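Local coordinates for phosphoribosylformylglycinamidine synthase 2 (Thermus thermophilus, PDB 3VIU), which belongs to the PurM-like AIR synthase related family of purine-biosynthesis proteins and binds adenosine-5'-diphosphate and a magnesium ion, at residues A[442-447]-A[474-479]; A[468-473]-A[513-518]; A[506-511]-A[539-544]. All blocks are in the same frame, centred on the assembly; numbering follows the deposited sequence.

Contact 1 (A[442-447]-A[474-479])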
# COMPACT_ATOMS: atom_id res chain seq x y z
N GLY A 442 1.24 -15.12 -13.55
CA GLY A 442 1.27 -14.96 -12.12
C GLY A 442 1.51 -13.49 -11.82
O GLY A 442 2.34 -12.85 -12.47
N VAL A 443 0.78 -12.96 -10.85
CA VAL A 443 0.91 -11.56 -10.45
C VAL A 443 1.54 -11.50 -9.06
O VAL A 443 1.03 -12.11 -8.13
CB VAL A 443 -0.46 -10.88 -10.39
CG1 VAL A 443 -0.29 -9.41 -10.05
CG2 VAL A 443 -1.18 -11.06 -11.72
N ALA A 444 2.66 -10.78 -8.94
CA ALA A 444 3.35 -10.66 -7.66
C ALA A 444 3.13 -9.27 -7.06
O ALA A 444 3.07 -8.27 -7.78
CB ALA A 444 4.84 -10.92 -7.85
N ALA A 445 3.04 -9.21 -5.74
CA ALA A 445 2.81 -7.95 -5.04
C ALA A 445 3.45 -7.90 -3.67
O ALA A 445 3.55 -8.90 -2.96
CB ALA A 445 1.31 -7.71 -4.91
N LYS A 446 3.88 -6.70 -3.29
CA LYS A 446 4.50 -6.50 -1.99
C LYS A 446 4.43 -5.02 -1.62
O LYS A 446 4.40 -4.16 -2.50
CB LYS A 446 5.95 -6.97 -2.04
CG LYS A 446 6.45 -7.65 -0.76
CD LYS A 446 6.64 -6.67 0.36
CE LYS A 446 7.14 -7.37 1.61
NZ LYS A 446 6.16 -8.38 2.08
N VAL A 447 4.38 -4.73 -0.33
CA VAL A 447 4.36 -3.36 0.15
C VAL A 447 5.45 -3.25 1.21
O VAL A 447 5.56 -4.12 2.07
CB VAL A 447 2.98 -3.00 0.76
CG1 VAL A 447 2.58 -4.04 1.79
CG2 VAL A 447 3.04 -1.64 1.40
N SER A 474 11.04 -9.07 -7.62
CA SER A 474 12.07 -9.63 -8.49
C SER A 474 12.55 -10.96 -7.96
O SER A 474 12.88 -11.87 -8.72
CB SER A 474 13.27 -8.68 -8.57
OG SER A 474 12.89 -7.45 -9.14
N VAL A 475 12.61 -11.05 -6.63
CA VAL A 475 13.06 -12.25 -5.94
C VAL A 475 12.18 -13.48 -6.16
O VAL A 475 12.67 -14.61 -6.05
CB VAL A 475 13.22 -11.94 -4.44
CG1 VAL A 475 13.24 -13.22 -3.63
CG2 VAL A 475 14.51 -11.18 -4.22
N VAL A 476 10.89 -13.29 -6.45
CA VAL A 476 10.06 -14.47 -6.70
C VAL A 476 10.04 -14.73 -8.20
O VAL A 476 9.37 -15.65 -8.67
CB VAL A 476 8.60 -14.34 -6.13
CG1 VAL A 476 8.65 -14.23 -4.61
CG2 VAL A 476 7.87 -13.14 -6.75
N GLY A 477 10.77 -13.90 -8.94
CA GLY A 477 10.87 -14.08 -10.38
C GLY A 477 10.03 -13.20 -11.26
O GLY A 477 9.93 -13.43 -12.46
N ALA A 478 9.42 -12.17 -10.70
CA ALA A 478 8.57 -11.30 -11.51
C ALA A 478 9.21 -9.94 -11.78
O ALA A 478 10.04 -9.46 -11.00
CB ALA A 478 7.23 -11.13 -10.82
N LYS A 479 8.83 -9.31 -12.89
CA LYS A 479 9.35 -8.00 -13.23
C LYS A 479 8.45 -6.86 -12.79
O LYS A 479 7.27 -6.79 -13.17
CB LYS A 479 9.59 -7.88 -14.74
CG LYS A 479 10.11 -6.49 -15.14
CD LYS A 479 10.49 -6.44 -16.60
CE LYS A 479 10.97 -5.05 -17.00
NZ LYS A 479 11.31 -4.99 -18.46

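Contact 2 (A[468-473]-A[513-518]). With MG (magnesium ion), chain D.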
# COMPACT_ATOMS: atom_id res chain seq x y z
N GLU A 468 13.24 -1.99 -2.04
CA GLU A 468 12.87 -3.24 -1.37
C GLU A 468 11.64 -3.89 -2.01
O GLU A 468 11.66 -5.08 -2.33
CB GLU A 468 12.61 -3.00 0.12
CG GLU A 468 12.44 -4.31 0.90
CD GLU A 468 12.31 -4.10 2.41
OE1 GLU A 468 12.42 -5.10 3.16
OE2 GLU A 468 12.08 -2.95 2.85
N ALA A 469 10.58 -3.12 -2.19
CA ALA A 469 9.36 -3.66 -2.78
C ALA A 469 9.67 -4.28 -4.16
O ALA A 469 9.22 -5.38 -4.47
CB ALA A 469 8.31 -2.57 -2.91
N CYS A 470 10.44 -3.57 -4.97
CA CYS A 470 10.79 -4.08 -6.29
C CYS A 470 11.68 -5.32 -6.17
O CYS A 470 11.57 -6.25 -6.96
CB CYS A 470 11.51 -3.01 -7.10
SG CYS A 470 10.44 -1.68 -7.62
N ARG A 471 12.57 -5.32 -5.17
CA ARG A 471 13.47 -6.44 -4.95
C ARG A 471 12.66 -7.68 -4.58
O ARG A 471 12.93 -8.78 -5.07
CB ARG A 471 14.48 -6.13 -3.84
CG ARG A 471 15.62 -7.14 -3.72
CD ARG A 471 16.50 -6.87 -2.52
NE ARG A 471 16.89 -5.46 -2.46
CZ ARG A 471 16.65 -4.66 -1.43
NH1 ARG A 471 17.04 -3.40 -1.48
NH2 ARG A 471 16.01 -5.11 -0.36
N ASN A 472 11.67 -7.50 -3.71
CA ASN A 472 10.85 -8.61 -3.27
C ASN A 472 10.08 -9.28 -4.39
O ASN A 472 9.90 -10.51 -4.39
CB ASN A 472 9.88 -8.16 -2.18
CG ASN A 472 10.57 -8.00 -0.85
OD1 ASN A 472 11.31 -8.88 -0.41
ND2 ASN A 472 10.34 -6.86 -0.18
N VAL A 473 9.62 -8.48 -5.35
CA VAL A 473 8.89 -9.01 -6.50
C VAL A 473 9.88 -9.69 -7.44
O VAL A 473 9.61 -10.75 -7.97
CB VAL A 473 8.14 -7.88 -7.23
CG1 VAL A 473 7.75 -8.33 -8.63
CG2 VAL A 473 6.91 -7.49 -6.44
N GLU A 513 13.16 6.59 -10.97
CA GLU A 513 13.90 6.87 -12.18
C GLU A 513 15.01 5.85 -12.41
O GLU A 513 15.19 5.35 -13.52
CB GLU A 513 14.49 8.27 -12.11
CG GLU A 513 15.13 8.74 -13.41
CD GLU A 513 15.63 10.18 -13.33
OE1 GLU A 513 16.22 10.66 -14.34
OE2 GLU A 513 15.45 10.82 -12.27
N ALA A 514 15.73 5.52 -11.35
CA ALA A 514 16.82 4.57 -11.48
C ALA A 514 16.37 3.15 -11.84
O ALA A 514 16.99 2.51 -12.68
CB ALA A 514 17.63 4.54 -10.20
N LEU A 515 15.31 2.68 -11.20
CA LEU A 515 14.80 1.32 -11.46
C LEU A 515 13.86 1.23 -12.65
O LEU A 515 13.50 0.14 -13.08
CB LEU A 515 14.09 0.78 -10.22
CG LEU A 515 14.91 0.64 -8.94
CD1 LEU A 515 13.99 0.23 -7.80
CD2 LEU A 515 16.01 -0.38 -9.15
N GLY A 516 13.45 2.37 -13.20
CA GLY A 516 12.54 2.34 -14.32
C GLY A 516 11.21 1.73 -13.95
O GLY A 516 10.70 0.84 -14.63
N VAL A 517 10.65 2.20 -12.84
CA VAL A 517 9.35 1.74 -12.35
C VAL A 517 8.56 3.00 -12.02
O VAL A 517 8.91 3.72 -11.10
CB VAL A 517 9.49 0.88 -11.08
CG1 VAL A 517 8.12 0.41 -10.61
CG2 VAL A 517 10.40 -0.30 -11.34
N PRO A 518 7.48 3.27 -12.77
CA PRO A 518 6.63 4.45 -12.56
C PRO A 518 5.46 4.32 -11.58
O PRO A 518 5.00 3.21 -11.30
CB PRO A 518 6.13 4.75 -13.97
CG PRO A 518 5.89 3.35 -14.49
CD PRO A 518 7.12 2.58 -14.02
MG MG D . 12.05 -9.81 1.88
O HOH W 1 13.12 -7.58 2.01
O HOH W 2 13.95 -10.59 3.38

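Contact 3 (A[506-511]-A[539-544])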
# COMPACT_ATOMS: atom_id res chain seq x y z
N ALA A 506 11.02 13.17 -3.02
CA ALA A 506 12.25 13.17 -3.81
C ALA A 506 12.86 11.77 -3.78
O ALA A 506 13.45 11.31 -4.76
CB ALA A 506 13.24 14.20 -3.26
N GLY A 507 12.72 11.09 -2.65
CA GLY A 507 13.26 9.75 -2.53
C GLY A 507 12.64 8.80 -3.54
O GLY A 507 13.35 8.06 -4.22
N LEU A 508 11.31 8.81 -3.63
CA LEU A 508 10.59 7.96 -4.58
C LEU A 508 10.99 8.26 -6.02
O LEU A 508 11.27 7.36 -6.81
CB LEU A 508 9.09 8.17 -4.40
CG LEU A 508 8.30 7.19 -3.50
CD1 LEU A 508 9.20 6.52 -2.48
CD2 LEU A 508 7.17 7.95 -2.83
N LYS A 509 11.02 9.54 -6.36
CA LYS A 509 11.39 9.98 -7.69
C LYS A 509 12.72 9.36 -8.09
O LYS A 509 12.85 8.74 -9.15
CB LYS A 509 11.51 11.51 -7.71
CG LYS A 509 12.12 12.09 -8.97
CD LYS A 509 12.52 13.54 -8.75
CE LYS A 509 13.06 14.18 -10.03
NZ LYS A 509 14.21 13.44 -10.63
N GLU A 510 13.71 9.53 -7.22
CA GLU A 510 15.05 9.02 -7.48
C GLU A 510 15.11 7.51 -7.64
O GLU A 510 15.78 7.02 -8.54
CB GLU A 510 15.98 9.48 -6.36
CG GLU A 510 17.43 9.15 -6.58
CD GLU A 510 18.34 9.96 -5.68
OE1 GLU A 510 19.55 9.66 -5.63
OE2 GLU A 510 17.84 10.91 -5.03
N ALA A 511 14.39 6.77 -6.79
CA ALA A 511 14.38 5.32 -6.89
C ALA A 511 13.61 4.90 -8.13
O ALA A 511 13.99 3.97 -8.84
CB ALA A 511 13.75 4.71 -5.65
N ALA A 539 6.42 6.16 3.69
CA ALA A 539 6.00 5.97 2.32
C ALA A 539 5.84 4.46 2.13
O ALA A 539 6.82 3.74 1.93
CB ALA A 539 7.04 6.52 1.35
N MSE A 540 4.61 3.98 2.21
CA MSE A 540 4.33 2.57 2.03
C MSE A 540 4.21 2.31 0.54
O MSE A 540 3.22 2.67 -0.09
CB MSE A 540 3.07 2.19 2.79
CG MSE A 540 3.27 2.30 4.29
SE MSE A 540 1.64 2.49 5.30
CE MSE A 540 2.26 1.74 6.99
N VAL A 541 5.25 1.70 -0.01
CA VAL A 541 5.34 1.41 -1.43
C VAL A 541 4.83 0.02 -1.80
O VAL A 541 5.33 -0.98 -1.30
CB VAL A 541 6.79 1.54 -1.91
CG1 VAL A 541 6.89 1.23 -3.40
CG2 VAL A 541 7.31 2.94 -1.60
N GLY A 542 3.84 -0.00 -2.68
CA GLY A 542 3.28 -1.25 -3.15
C GLY A 542 3.71 -1.43 -4.59
O GLY A 542 3.58 -0.51 -5.40
N VAL A 543 4.25 -2.61 -4.90
CA VAL A 543 4.71 -2.89 -6.24
C VAL A 543 4.05 -4.13 -6.81
O VAL A 543 3.91 -5.15 -6.14
CB VAL A 543 6.25 -3.12 -6.28
CG1 VAL A 543 6.66 -3.67 -7.65
CG2 VAL A 543 6.97 -1.81 -6.00
N VAL A 544 3.64 -4.04 -8.07
CA VAL A 544 3.02 -5.16 -8.75
C VAL A 544 3.91 -5.56 -9.92
O VAL A 544 4.49 -4.72 -10.59
CB VAL A 544 1.61 -4.81 -9.28
CG1 VAL A 544 1.09 -5.94 -10.16
CG2 VAL A 544 0.65 -4.58 -8.12

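Contact 1 (A[442-447]-A[474-479])
Ala444 presses its single methyl group against two residues of the turn that ends helix 458-475. Its CB lies 3.8 Å from Ala478 CB, methyl against methyl, and 3.9 Å from Val476 CG2. These three buried groups are the whole of the tight part, and no hydrogen bond crosses between the segments. Val476 supplies the branch that sits between its own backbone N and carbonyl carbon (chi1 -64° for the other branch), which turns CG2 to the strand while CG1 stands aside. The short reach of the two alanines lets the turn come close, with the CA atoms of Ala444 and Ala478 6.5 Å apart. A Schellman motif shapes the turn: Gly477 takes a positive phi of 100°, and its N bonds back to Ser474 O. Beyond the small apolar patch the contact thins quickly. Lys446 is partly exposed on the strand, and the extended Lys479 reaches into solvent, both well clear of the opposite segment. Val473, in the last turn of helix 458-475, fills in beside Ala444 and Ala478, while strand 441-448 is hydrogen-bonded to strands 432-436 and 538-548 and turns Val443 and Ala445 to Leu178 of strand 172-182.

Contact 2 (A[468-473]-A[513-518])
Cys470 points its thiol between Leu515 and Val517, joining helix 458-475 to the end of helix 495-515 on one side of the sheet in this PurM-type N-terminal domain. The SG atom is 4.0 Å from Leu515 CD1 and equally far from Val517 CG2, two methyl groups 5.1 Å apart. Chi1 of -70° sets SG anti to the carbonyl carbon and beside the backbone N, where it meets both methyl groups, and CB also meets Leu515 CD1, at 4.1 Å. Helix 495-515 ends at Leu515; Gly516 then takes a positive phi and the chain turns, and Val517 beyond it meets the same sulfur. Val543 of the sheet and Gln603 of helix 596-611 also touch Cys470. Away from this apolar contact, helix 458-475 carries polar groups. Asn472 binds the magnesium ion through OD1, in a site completed on the protein side by Asp430 and Asp620, while its ND2 is held by Asp448. The CA of Glu468 lies against one face of the Arg471 guanidinium, toward its rim, and Arg471 forms salt bridges with Glu599 and Asp620. One turn before Asn472, Glu468 OE1 accepts a 2.8 Å hydrogen bond from a water that is itself a magnesium ligand.

Contact 3 (A[506-511]-A[539-544])
Leu508 meets Ala539 and Val541 through torsions that fall away from the staggered values, chi1 -96° and chi2 24°, and these bring CD1 to Val541 and both methyl groups toward Ala539. The helix bearing Leu508, 495-515, is the connection of a beta-alpha-beta crossover between the parallel neighbours 479-488 and 519-525, and here it rests on strand 538-548 of the same mixed sheet. Val541 answers with CG2, which lies beside its backbone N because CG1 is anti to that N (chi1 180°). The side chains of Leu508 and Val541 run past each other in opposite directions, with the methyl carbons Leu508 CD1 and Val541 CG2 4.1 Å apart. Ala539 and Val541 face the helix, whereas the intervening Met540, a selenomethionine, turns to the other side of the sheet, where it touches Asn174 of strand 172-182. Packing is wholly apolar, with no hydrogen bond between helix and strand; the peptide groups of the strand bond instead to strands 441-448 and 479-488. Ala462 and Leu54 also cover Leu508. The leucine side chain is about 6 Å from the bound ADP and touches Asp485, while Ala539 touches Leu487; both of these partners line the ADP pocket, which is consistent with a second-shell position behind it. Ala539 CB receives Leu508 as a fork, with CD1 and CD2 each 4.4 Å away.

All three contacts belong to one PurM-like N-terminal domain, where helices 458-475 and 495-515 cover one face of a mixed sheet. Contact 2 joins the two helices, with its centre about 10 Å from that of contact 1 and about 8 Å from that of contact 3; the centres of contacts 1 and 3 are about 16 Å apart. Along the chain, contact 2 interleaves with each of the others, while contact 1 closes before contact 3 opens. Contacts 1 and 3 are joined through the neighbouring strands 441-448 and 538-548, Lys446 O lying 2.9 Å from Val543 N in a probable hydrogen bond. Continuous packing thus connects the magnesium side of the domain with the surroundings of ADP.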